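Nitrogenase molybdenum-iron protein beta chain (Clostridium pasteurianum, PDB 4WES) forms, with the alpha chain, the nitrogenase component that reduces dinitrogen to ammonium, and shares with that chain the ligation of an [8Fe-7S] cluster. Local coordinates at residues I35-C48 with P97-E109. Numbering follows the deposited sequence. Where two conformers were deposited one is given.
With CLF (Fe(8)-S(7) cluster), chain H.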
# COMPACT_ATOMS: atom_id res chain seq x y z
N ILE B 35 -2.70 -4.57 31.08
CA ILE B 35 -3.00 -5.38 32.26
C ILE B 35 -4.44 -5.85 32.16
O ILE B 35 -5.33 -5.03 31.94
CB ILE B 35 -2.84 -4.57 33.56
CG1 ILE B 35 -1.45 -3.94 33.67
CG2 ILE B 35 -3.20 -5.44 34.76
CD1 ILE B 35 -1.34 -2.97 34.81
N HIS B 36 -4.68 -7.16 32.32
CA HIS B 36 -6.04 -7.65 32.20
C HIS B 36 -6.93 -7.10 33.34
O HIS B 36 -6.51 -7.06 34.51
CB HIS B 36 -6.02 -9.18 32.25
CG HIS B 36 -7.34 -9.82 32.02
ND1 HIS B 36 -8.01 -9.73 30.83
CD2 HIS B 36 -8.11 -10.59 32.83
CE1 HIS B 36 -9.15 -10.39 30.90
NE2 HIS B 36 -9.23 -10.93 32.11
N ASN B 37 -8.15 -6.69 32.98
CA ASN B 37 -9.14 -6.23 33.95
C ASN B 37 -8.66 -5.00 34.72
O ASN B 37 -9.01 -4.79 35.87
CB ASN B 37 -9.60 -7.35 34.90
CG ASN B 37 -10.41 -8.40 34.20
OD1 ASN B 37 -10.71 -8.28 33.01
ND2 ASN B 37 -10.75 -9.46 34.96
N CYS B 38 -7.89 -4.16 34.03
CA CYS B 38 -7.40 -2.91 34.58
C CYS B 38 -8.13 -1.71 33.99
O CYS B 38 -8.27 -1.59 32.77
CB CYS B 38 -5.92 -2.77 34.26
SG CYS B 38 -5.15 -1.26 34.81
N LEU B 39 -8.58 -0.80 34.87
CA LEU B 39 -9.01 0.49 34.41
C LEU B 39 -7.89 1.52 34.69
O LEU B 39 -7.55 1.78 35.84
CB LEU B 39 -10.31 0.95 35.11
CG LEU B 39 -10.94 2.21 34.55
CD1 LEU B 39 -11.34 2.03 33.10
CD2 LEU B 39 -12.10 2.64 35.41
N PRO B 40 -7.32 2.11 33.64
CA PRO B 40 -6.40 3.23 33.84
C PRO B 40 -7.13 4.41 34.47
O PRO B 40 -8.31 4.66 34.15
CB PRO B 40 -5.94 3.60 32.43
CG PRO B 40 -6.30 2.41 31.58
CD PRO B 40 -7.54 1.84 32.21
N HIS B 41 -6.43 5.15 35.34
CA HIS B 41 -6.99 6.32 36.00
C HIS B 41 -6.05 7.49 35.89
O HIS B 41 -4.88 7.40 36.27
CB HIS B 41 -7.26 6.06 37.48
CG HIS B 41 -7.92 7.20 38.16
ND1 HIS B 41 -9.26 7.46 38.03
CD2 HIS B 41 -7.39 8.22 38.89
CE1 HIS B 41 -9.53 8.57 38.68
NE2 HIS B 41 -8.42 9.05 39.22
N SER B 42 -6.57 8.59 35.33
CA SER B 42 -5.81 9.82 35.14
C SER B 42 -6.07 10.77 36.29
O SER B 42 -7.17 11.32 36.44
CB SER B 42 -6.25 10.44 33.83
OG SER B 42 -5.56 11.66 33.59
N HIS B 43 -5.07 10.96 37.15
CA HIS B 43 -5.24 11.81 38.31
C HIS B 43 -4.84 13.26 37.96
O HIS B 43 -3.68 13.66 38.04
CB HIS B 43 -4.40 11.26 39.48
CG HIS B 43 -4.54 12.03 40.73
ND1 HIS B 43 -5.73 12.11 41.43
CD2 HIS B 43 -3.63 12.73 41.44
CE1 HIS B 43 -5.53 12.84 42.51
NE2 HIS B 43 -4.27 13.22 42.55
N GLY B 44 -5.82 14.02 37.52
CA GLY B 44 -5.62 15.39 37.09
C GLY B 44 -6.95 15.99 36.66
O GLY B 44 -8.01 15.48 36.96
N SER B 45 -6.86 17.10 35.92
CA SER B 45 -8.03 17.64 35.27
C SER B 45 -8.42 16.74 34.11
O SER B 45 -7.56 16.12 33.46
CB SER B 45 -7.73 19.09 34.80
OG SER B 45 -8.75 19.57 33.96
N GLN B 46 -9.72 16.61 33.88
CA GLN B 46 -10.28 15.64 32.94
C GLN B 46 -9.95 15.88 31.50
O GLN B 46 -10.08 14.97 30.68
CB GLN B 46 -11.80 15.54 33.11
CG GLN B 46 -12.53 16.80 32.62
CD GLN B 46 -13.79 17.12 33.36
OE1 GLN B 46 -14.33 16.30 34.13
NE2 GLN B 46 -14.32 18.30 33.09
N GLY B 47 -9.48 17.09 31.14
CA GLY B 47 -9.09 17.30 29.76
C GLY B 47 -8.01 16.36 29.29
O GLY B 47 -8.03 15.88 28.16
N CYS B 48 -7.05 16.08 30.19
CA CYS B 48 -5.99 15.15 29.87
C CYS B 48 -6.58 13.77 29.54
O CYS B 48 -6.26 13.17 28.51
CB CYS B 48 -5.07 15.01 31.10
SG CYS B 48 -4.30 16.58 31.57
N PRO B 97 -13.33 -2.91 37.95
CA PRO B 97 -12.07 -3.47 37.50
C PRO B 97 -11.48 -4.34 38.61
O PRO B 97 -11.87 -4.22 39.78
CB PRO B 97 -11.21 -2.22 37.27
CG PRO B 97 -11.72 -1.27 38.29
CD PRO B 97 -13.20 -1.50 38.35
N ASP B 98 -10.49 -5.17 38.26
CA ASP B 98 -9.72 -5.90 39.29
C ASP B 98 -8.58 -5.03 39.85
O ASP B 98 -8.12 -5.24 40.97
CB ASP B 98 -9.18 -7.21 38.74
CG ASP B 98 -10.27 -8.23 38.49
OD1 ASP B 98 -11.41 -8.05 38.97
OD2 ASP B 98 -9.98 -9.22 37.80
N ILE B 99 -8.11 -4.08 39.03
CA ILE B 99 -7.00 -3.22 39.38
C ILE B 99 -7.22 -1.85 38.74
O ILE B 99 -7.61 -1.76 37.58
CB ILE B 99 -5.65 -3.85 38.97
CG1 ILE B 99 -4.49 -2.96 39.37
CG2 ILE B 99 -5.60 -4.23 37.50
CD1 ILE B 99 -3.13 -3.64 39.26
N ILE B 100 -7.00 -0.81 39.54
CA ILE B 100 -6.97 0.57 39.06
C ILE B 100 -5.50 0.97 38.96
O ILE B 100 -4.77 0.87 39.93
CB ILE B 100 -7.73 1.52 40.00
CG1 ILE B 100 -9.20 1.10 40.13
CG2 ILE B 100 -7.60 2.95 39.51
CD1 ILE B 100 -9.97 1.91 41.13
N ALA B 101 -5.07 1.40 37.76
CA ALA B 101 -3.69 1.81 37.58
C ALA B 101 -3.66 3.32 37.37
O ALA B 101 -4.02 3.83 36.32
CB ALA B 101 -3.07 1.11 36.39
N VAL B 102 -3.23 4.02 38.41
CA VAL B 102 -3.24 5.48 38.44
C VAL B 102 -1.96 6.05 37.84
O VAL B 102 -0.86 5.60 38.15
CB VAL B 102 -3.35 5.96 39.91
CG1 VAL B 102 -3.35 7.49 39.95
CG2 VAL B 102 -4.62 5.41 40.56
N HIS B 103 -2.12 7.07 36.99
CA HIS B 103 -1.00 7.90 36.59
C HIS B 103 -1.40 9.36 36.85
O HIS B 103 -2.54 9.64 37.25
CB HIS B 103 -0.62 7.65 35.12
CG HIS B 103 -1.72 7.97 34.14
ND1 HIS B 103 -2.57 7.01 33.63
CD2 HIS B 103 -2.15 9.15 33.63
CE1 HIS B 103 -3.43 7.60 32.80
NE2 HIS B 103 -3.20 8.90 32.80
N THR B 104 -0.44 10.28 36.68
CA THR B 104 -0.66 11.66 37.06
C THR B 104 -0.53 12.57 35.85
O THR B 104 -0.27 12.13 34.75
CB THR B 104 0.27 12.05 38.20
OG1 THR B 104 1.61 11.91 37.76
CG2 THR B 104 0.01 11.19 39.43
N THR B 105 -0.71 13.85 36.07
CA THR B 105 -0.58 14.85 35.02
C THR B 105 0.32 15.97 35.46
O THR B 105 0.71 16.03 36.61
CB THR B 105 -1.94 15.45 34.60
OG1 THR B 105 -2.42 16.36 35.60
CG2 THR B 105 -3.00 14.38 34.33
N CYS B 106 0.62 16.91 34.55
CA CYS B 106 1.38 18.07 34.99
C CYS B 106 0.69 18.82 36.13
O CYS B 106 1.39 19.44 36.94
CB CYS B 106 1.57 19.03 33.83
SG CYS B 106 0.09 19.43 32.86
N LEU B 107 -0.64 18.77 36.22
CA LEU B 107 -1.34 19.49 37.29
C LEU B 107 -1.04 18.86 38.64
O LEU B 107 -0.60 19.54 39.58
CB LEU B 107 -2.84 19.44 37.04
CG LEU B 107 -3.70 20.15 38.07
CD1 LEU B 107 -3.25 21.58 38.37
CD2 LEU B 107 -5.16 20.12 37.68
N SER B 108 -1.29 17.55 38.77
CA SER B 108 -1.08 16.93 40.07
C SER B 108 0.41 16.89 40.44
O SER B 108 0.74 16.96 41.63
CB SER B 108 -1.74 15.56 40.11
OG SER B 108 -1.45 14.79 38.94
N GLU B 109 1.30 16.79 39.47
CA GLU B 109 2.72 16.82 39.74
C GLU B 109 3.17 18.23 40.17
O GLU B 109 3.97 18.37 41.11
CB GLU B 109 3.50 16.31 38.54
CG GLU B 109 3.27 14.81 38.27
CD GLU B 109 3.81 13.91 39.37
OE1 GLU B 109 4.82 14.28 39.98
OE2 GLU B 109 3.20 12.87 39.63
FE1 CLF H . -4.66 20.62 31.70
FE2 CLF H . -4.97 18.51 30.40
FE3 CLF H . -6.51 20.67 29.63
FE4 CLF H . -3.83 20.57 29.22
S1 CLF H . -2.73 19.40 30.99
S2A CLF H . -6.68 19.46 31.60
S4A CLF H . -5.40 19.23 28.25
S3A CLF H . -4.97 22.34 30.17
FE5 CLF H . -1.09 18.88 27.98
FE6 CLF H . 0.50 17.92 31.09
FE7 CLF H . -0.28 16.43 28.91
FE8 CLF H . -2.45 17.15 30.33
S2B CLF H . 0.88 18.42 28.88
S3B CLF H . -0.69 15.95 31.14
S4B CLF H . -2.34 16.96 28.03
O HOH W 1 -4.51 10.90 31.30
O HOH W 2 -4.45 17.91 34.51
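Cys48 and Thr105 meet beside the [8Fe-7S] cluster, where two adjacent parallel strands of an alpha/beta domain, 38-43 and 99-104, each run into a helix, a worked example of a cofactor held at the carboxyl ends of a parallel sheet. Cys48 SG bridges two irons, 2.4 Å from FE2 and 2.3 Å from FE8, and the methyl CG2 of Thr105 packs against that sulfur. Cys106 SG binds FE6, an iron shared with Ser141 OG.

Behind the ligands, Thr105 is the N-cap of helix 106-111, its OG1 accepting from Leu107 N. Ser108 has two conformers; in the one given, chi1 of 47° sets OG between its own N and carbonyl carbon, where it completes a capping box by accepting a straight bond from Thr105 N and donates to His43 O at 2.7 Å, tying the helix start to the neighbouring strand. His43 itself is held by Asp113 and Ser69.

Further down the strands, His103 N gives a backbone hydrogen bond to His41 O (2.9 Å), and that oxygen also lies over one face of the His103 ring, offset toward its rim. CA of Ser42 covers the ring too, a CH-pi contact 4.0 Å from its centroid, while a water in the ring plane joins NE2 to Ser42 OG. At the far end, Asn37 ND2 reaches Asp98 OD2 at 3.0 Å from above the carboxylate plane, the amide turned 76° against it.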